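Local coordinates for protein endo-1,3-beta-glucanase, family GH16 (Zobellia galactanivorans, PDB 4BPZ) that probably hydrolyses internal beta-1,3 linkages of glucans such as algal laminarin, through its calcium-binding family GH16 catalytic domain, at residues A[189-201]-A[209-222]. The protein carries 1 engineered substitution. Numbering follows the deposited sequence. Where two conformers were deposited one is given.
Sequences YSLEWNASAMKVF and ELKNSQNTPYNAPH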
loop_
_atom_site.group_PDB
_atom_site.type_symbol
_atom_site.label_atom_id
_atom_site.label_comp_id
_atom_site.label_asym_id
_atom_site.label_seq_id
_atom_site.Cartn_x
_atom_site.Cartn_y
_atom_site.Cartn_z
ATOM N N TYR A 189 6.578 -1.252 -9.899
ATOM C CA TYR A 189 6.040 -0.014 -9.355
ATOM C C TYR A 189 7.100 0.533 -8.431
ATOM O O TYR A 189 7.588 -0.210 -7.549
ATOM C CB TYR A 189 4.796 -0.366 -8.569
ATOM C CG TYR A 189 3.724 -1.049 -9.457
ATOM C CD1 TYR A 189 2.868 -0.287 -10.268
ATOM C CD2 TYR A 189 3.702 -2.443 -9.558
ATOM C CE1 TYR A 189 1.957 -0.914 -11.098
ATOM C CE2 TYR A 189 2.789 -3.048 -10.474
ATOM C CZ TYR A 189 1.942 -2.297 -11.216
ATOM O OH TYR A 189 1.018 -2.836 -12.081
ATOM N N SER A 190 7.558 1.760 -8.633
ATOM C CA SER A 190 8.686 2.245 -7.825
ATOM C C SER A 190 8.511 3.677 -7.390
ATOM O O SER A 190 7.806 4.489 -7.979
ATOM C CB SER A 190 10.018 2.027 -8.552
ATOM O OG SER A 190 10.136 2.822 -9.674
ATOM N N LEU A 191 9.282 3.982 -6.339
ATOM C CA LEU A 191 9.408 5.312 -5.767
ATOM C C LEU A 191 10.851 5.669 -5.670
ATOM O O LEU A 191 11.634 4.822 -5.161
ATOM C CB LEU A 191 8.769 5.320 -4.353
ATOM C CG LEU A 191 9.070 6.531 -3.460
ATOM C CD1 LEU A 191 8.460 7.828 -4.029
ATOM C CD2 LEU A 191 8.594 6.262 -2.042
ATOM N N GLU A 192 11.261 6.868 -6.054
ATOM C CA GLU A 192 12.600 7.397 -5.716
ATOM C C GLU A 192 12.326 8.654 -4.880
ATOM O O GLU A 192 11.734 9.620 -5.349
ATOM C CB GLU A 192 13.331 7.775 -7.005
ATOM C CG GLU A 192 13.662 6.570 -7.815
ATOM C CD GLU A 192 14.125 6.824 -9.200
ATOM O OE1 GLU A 192 14.515 7.992 -9.513
ATOM O OE2 GLU A 192 14.106 5.875 -10.010
ATOM N N TRP A 193 12.823 8.630 -3.665
ATOM C CA TRP A 193 12.535 9.622 -2.682
ATOM C C TRP A 193 13.830 10.157 -2.098
ATOM O O TRP A 193 14.639 9.396 -1.556
ATOM C CB TRP A 193 11.702 8.960 -1.588
ATOM C CG TRP A 193 11.401 9.735 -0.347
ATOM C CD1 TRP A 193 11.332 11.129 -0.152
ATOM C CD2 TRP A 193 11.051 9.152 0.909
ATOM N NE1 TRP A 193 11.022 11.393 1.127
ATOM C CE2 TRP A 193 10.834 10.237 1.824
ATOM C CE3 TRP A 193 10.923 7.812 1.392
ATOM C CZ2 TRP A 193 10.529 9.992 3.156
ATOM C CZ3 TRP A 193 10.608 7.603 2.714
ATOM C CH2 TRP A 193 10.434 8.699 3.602
ATOM N N ASN A 194 14.020 11.481 -2.169
ATOM C CA ASN A 194 15.182 12.104 -1.482
ATOM C C ASN A 194 14.773 13.450 -1.009
ATOM O O ASN A 194 13.566 13.814 -1.014
ATOM C CB ASN A 194 16.435 12.062 -2.366
ATOM C CG ASN A 194 16.248 12.820 -3.658
ATOM O OD1 ASN A 194 15.405 13.744 -3.752
ATOM N ND2 ASN A 194 17.071 12.479 -4.682
ATOM N N ALA A 195 15.718 14.198 -0.448
ATOM C CA ALA A 195 15.395 15.527 0.115
ATOM C C ALA A 195 14.876 16.488 -0.962
ATOM O O ALA A 195 14.273 17.508 -0.666
ATOM C CB ALA A 195 16.587 16.140 0.825
ATOM N N SER A 196 15.204 16.224 -2.237
ATOM C CA SER A 196 14.817 17.085 -3.384
ATOM C C SER A 196 13.400 16.791 -3.918
ATOM O O SER A 196 12.687 17.718 -4.240
ATOM C CB SER A 196 15.878 16.904 -4.494
ATOM O OG SER A 196 17.142 17.360 -4.007
ATOM N N ALA A 197 13.065 15.498 -4.023
ATOM C CA ALA A 197 11.819 15.164 -4.761
ATOM C C ALA A 197 11.408 13.776 -4.431
ATOM O O ALA A 197 12.196 12.907 -3.977
ATOM C CB ALA A 197 12.043 15.266 -6.282
ATOM N N MET A 198 10.130 13.506 -4.727
ATOM C CA MET A 198 9.578 12.132 -4.752
ATOM C C MET A 198 9.062 11.844 -6.133
ATOM O O MET A 198 8.241 12.615 -6.653
ATOM C CB MET A 198 8.487 12.026 -3.761
ATOM C CG MET A 198 9.032 12.124 -2.353
ATOM S SD MET A 198 7.903 12.725 -1.171
ATOM C CE MET A 198 7.528 14.441 -1.618
ATOM N N LYS A 199 9.533 10.758 -6.713
ATOM C CA LYS A 199 9.191 10.384 -8.075
ATOM C C LYS A 199 8.571 8.991 -8.037
ATOM O O LYS A 199 9.176 8.082 -7.457
ATOM C CB LYS A 199 10.420 10.319 -8.953
ATOM C CG LYS A 199 11.193 11.634 -9.066
ATOM C CD LYS A 199 12.476 11.435 -9.863
ATOM C CE LYS A 199 13.377 12.633 -9.889
ATOM N NZ LYS A 199 14.518 12.416 -10.781
ATOM N N VAL A 200 7.388 8.822 -8.626
ATOM C CA VAL A 200 6.725 7.498 -8.703
ATOM C C VAL A 200 6.704 7.097 -10.136
ATOM O O VAL A 200 6.303 7.856 -11.033
ATOM C CB VAL A 200 5.318 7.545 -8.106
ATOM C CG1 VAL A 200 4.615 6.228 -8.308
ATOM C CG2 VAL A 200 5.401 7.970 -6.659
ATOM N N PHE A 201 7.151 5.854 -10.394
ATOM C CA PHE A 201 7.233 5.316 -11.738
ATOM C C PHE A 201 6.412 4.046 -11.867
ATOM O O PHE A 201 6.245 3.253 -10.925
ATOM C CB PHE A 201 8.707 4.895 -12.013
ATOM C CG PHE A 201 9.644 6.061 -12.102
ATOM C CD1 PHE A 201 9.953 6.651 -13.323
ATOM C CD2 PHE A 201 10.332 6.460 -10.956
ATOM C CE1 PHE A 201 10.884 7.721 -13.368
ATOM C CE2 PHE A 201 11.258 7.510 -11.014
ATOM C CZ PHE A 201 11.452 8.140 -12.178
ATOM N N GLU A 209 5.893 13.369 -10.114
ATOM C CA GLU A 209 6.964 13.859 -9.274
ATOM C C GLU A 209 6.534 15.052 -8.508
ATOM O O GLU A 209 6.080 16.046 -9.096
ATOM C CB GLU A 209 8.192 14.191 -10.161
ATOM C CG GLU A 209 9.287 14.939 -9.431
ATOM C CD GLU A 209 10.495 15.160 -10.268
ATOM O OE1 GLU A 209 10.631 14.591 -11.364
ATOM O OE2 GLU A 209 11.401 15.910 -9.824
ATOM N N LEU A 210 6.757 15.003 -7.205
ATOM C CA LEU A 210 6.448 16.073 -6.275
ATOM C C LEU A 210 7.697 16.597 -5.669
ATOM O O LEU A 210 8.499 15.816 -5.120
ATOM C CB LEU A 210 5.522 15.537 -5.175
ATOM C CG LEU A 210 5.160 16.593 -4.100
ATOM C CD1 LEU A 210 4.427 17.835 -4.676
ATOM C CD2 LEU A 210 4.312 15.920 -3.032
ATOM N N LYS A 211 7.946 17.882 -5.788
ATOM C CA LYS A 211 9.067 18.524 -5.113
ATOM C C LYS A 211 8.967 18.369 -3.613
ATOM O O LYS A 211 7.907 18.545 -3.034
ATOM C CB LYS A 211 9.065 20.009 -5.528
ATOM C CG LYS A 211 10.174 20.780 -4.900
ATOM C CD LYS A 211 10.073 22.241 -5.350
ATOM C CE LYS A 211 11.117 23.073 -4.678
ATOM N NZ LYS A 211 12.479 22.618 -5.097
ATOM N N ASN A 212 10.082 18.009 -2.978
ATOM C CA ASN A 212 10.130 17.926 -1.527
ATOM C C ASN A 212 10.550 19.233 -0.878
ATOM O O ASN A 212 11.127 20.091 -1.546
ATOM C CB ASN A 212 11.087 16.765 -1.135
ATOM C CG ASN A 212 10.841 16.219 0.268
ATOM O OD1 ASN A 212 11.547 15.203 0.643
ATOM N ND2 ASN A 212 9.924 16.693 0.984
ATOM N N SER A 213 10.215 19.443 0.373
ATOM C CA SER A 213 10.648 20.614 1.098
ATOM C C SER A 213 10.507 20.226 2.576
ATOM O O SER A 213 9.720 19.351 2.997
ATOM C CB SER A 213 9.799 21.883 0.795
ATOM O OG SER A 213 8.595 21.884 1.516
ATOM N N GLN A 214 11.122 21.041 3.416
ATOM C CA GLN A 214 10.972 20.858 4.893
ATOM C C GLN A 214 9.576 21.158 5.414
ATOM O O GLN A 214 9.288 20.811 6.543
ATOM C CB GLN A 214 12.054 21.649 5.622
ATOM C CG GLN A 214 13.402 20.898 5.529
ATOM C CD GLN A 214 13.423 19.622 6.443
ATOM O OE1 GLN A 214 12.729 19.551 7.454
ATOM N NE2 GLN A 214 14.102 18.593 6.022
ATOM N N ASN A 215 8.733 21.831 4.644
ATOM C CA ASN A 215 7.385 22.048 5.077
ATOM C C ASN A 215 6.495 20.847 4.789
ATOM O O ASN A 215 5.301 20.968 5.011
ATOM C CB ASN A 215 6.832 23.296 4.386
ATOM C CG ASN A 215 5.789 24.030 5.216
ATOM O OD1 ASN A 215 4.969 24.722 4.656
ATOM N ND2 ASN A 215 5.781 23.841 6.527
ATOM N N THR A 216 7.024 19.711 4.271
ATOM C CA THR A 216 6.216 18.498 4.010
ATOM C C THR A 216 6.600 17.414 5.057
ATOM O O THR A 216 7.675 17.472 5.558
ATOM C CB THR A 216 6.690 17.736 2.657
ATOM O OG1 THR A 216 7.924 16.983 2.848
ATOM C CG2 THR A 216 6.773 18.519 1.524
ATOM N N PRO A 217 5.772 16.414 5.299
ATOM C CA PRO A 217 6.153 15.287 6.167
ATOM C C PRO A 217 6.963 14.205 5.463
ATOM O O PRO A 217 7.009 12.961 5.984
ATOM C CB PRO A 217 4.800 14.788 6.674
ATOM C CG PRO A 217 3.847 15.183 5.557
ATOM C CD PRO A 217 4.332 16.447 4.954
ATOM N N TYR A 218 7.746 14.551 4.491
ATOM C CA TYR A 218 8.488 13.597 3.669
ATOM C C TYR A 218 9.987 13.687 3.920
ATOM O O TYR A 218 10.807 13.473 3.054
ATOM C CB TYR A 218 8.187 13.769 2.188
ATOM C CG TYR A 218 6.695 13.623 1.861
ATOM C CD1 TYR A 218 6.061 12.417 2.050
ATOM C CD2 TYR A 218 5.945 14.666 1.369
ATOM C CE1 TYR A 218 4.722 12.248 1.720
ATOM C CE2 TYR A 218 4.624 14.508 1.054
ATOM C CZ TYR A 218 3.991 13.329 1.207
ATOM O OH TYR A 218 2.676 13.152 0.819
ATOM N N ASN A 219 10.367 14.009 5.191
ATOM C CA ASN A 219 11.800 14.083 5.597
ATOM C C ASN A 219 12.025 13.337 6.879
ATOM O O ASN A 219 13.038 13.560 7.577
ATOM C CB ASN A 219 12.273 15.546 5.691
ATOM C CG ASN A 219 12.142 16.201 4.316
ATOM O OD1 ASN A 219 12.895 15.956 3.373
ATOM N ND2 ASN A 219 11.075 16.982 4.230
ATOM N N ALA A 220 11.123 12.427 7.222
ATOM C CA ALA A 220 11.175 11.633 8.415
ATOM C C ALA A 220 10.737 10.205 8.012
ATOM O O ALA A 220 10.216 10.006 6.913
ATOM C CB ALA A 220 10.275 12.211 9.483
ATOM N N PRO A 221 10.823 9.227 8.895
ATOM C CA PRO A 221 10.651 7.832 8.409
ATOM C C PRO A 221 9.256 7.539 7.968
ATOM O O PRO A 221 8.289 7.996 8.606
ATOM C CB PRO A 221 11.026 6.974 9.628
ATOM C CG PRO A 221 12.128 7.842 10.341
ATOM C CD PRO A 221 11.456 9.251 10.254
ATOM N N HIS A 222 9.150 6.727 6.942
ATOM C CA HIS A 222 7.857 6.121 6.495
ATOM C C HIS A 222 8.007 4.631 6.503
ATOM O O HIS A 222 9.090 4.080 6.505
ATOM C CB HIS A 222 7.519 6.591 5.047
ATOM C CG HIS A 222 6.943 7.953 4.929
ATOM N ND1 HIS A 222 7.377 9.119 5.443
ATOM C CD2 HIS A 222 5.840 8.219 4.178
ATOM C CE1 HIS A 222 6.476 10.094 5.084
ATOM N NE2 HIS A 222 5.544 9.524 4.310
HETATM O O HOH W 1 13.204 18.245 1.729
HETATM O O HOH W 2 13.203 20.320 -3.456
HETATM O O HOH W 3 12.539 13.624 -13.089
#
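Trp193 reaches into the loop 212-221 with its indole edge, NE1 donating to Tyr218 O at 2.8 Å. The acceptor lies almost in the ring plane, the bond bent to 150° at the hydrogen. With chi1 at 173°, CG opposite the backbone N, the six-membered ring is carried on to His222, where its edge meets the imidazole face in a T-shaped stack, centroids 5.0 Å apart. Replacing the indole by an alanine is likely to leave Tyr218 O without this donor and open a gap beside the imidazole. In the turn into strand 197-202, Asn194 OD1 accepts from Ser196 N, an Asx turn, and from Ala197 N, an Asx motif. Ser196 O receives Asn212 N at 2.9 Å, and a water joins Ser196 O, Asn212 O and Lys211 NZ. Met198 and Leu210 form an antiparallel hydrogen-bonded pair. On their shared face, chi1 (-68°) and an extended chi2 bring Met198 SD, in one of two conformers, over the Tyr218 ring, 3.8 Å from its centroid; the chi3 bend turns CE toward Leu210 CD2. Tyr218 OH is hydrogen-bonded to backbone O of the engineered Ser142, which lines the glycan pocket. Lys199 and Glu209 run side by side, NZ and OE1 4.5 Å apart, too far for a salt bridge. A buried aromatic–sulfur cluster thus joins this GH16 beta-sandwich hairpin to the following loop, while waters take up polar ends of Lys199, Glu209 and Lys211 on its other face.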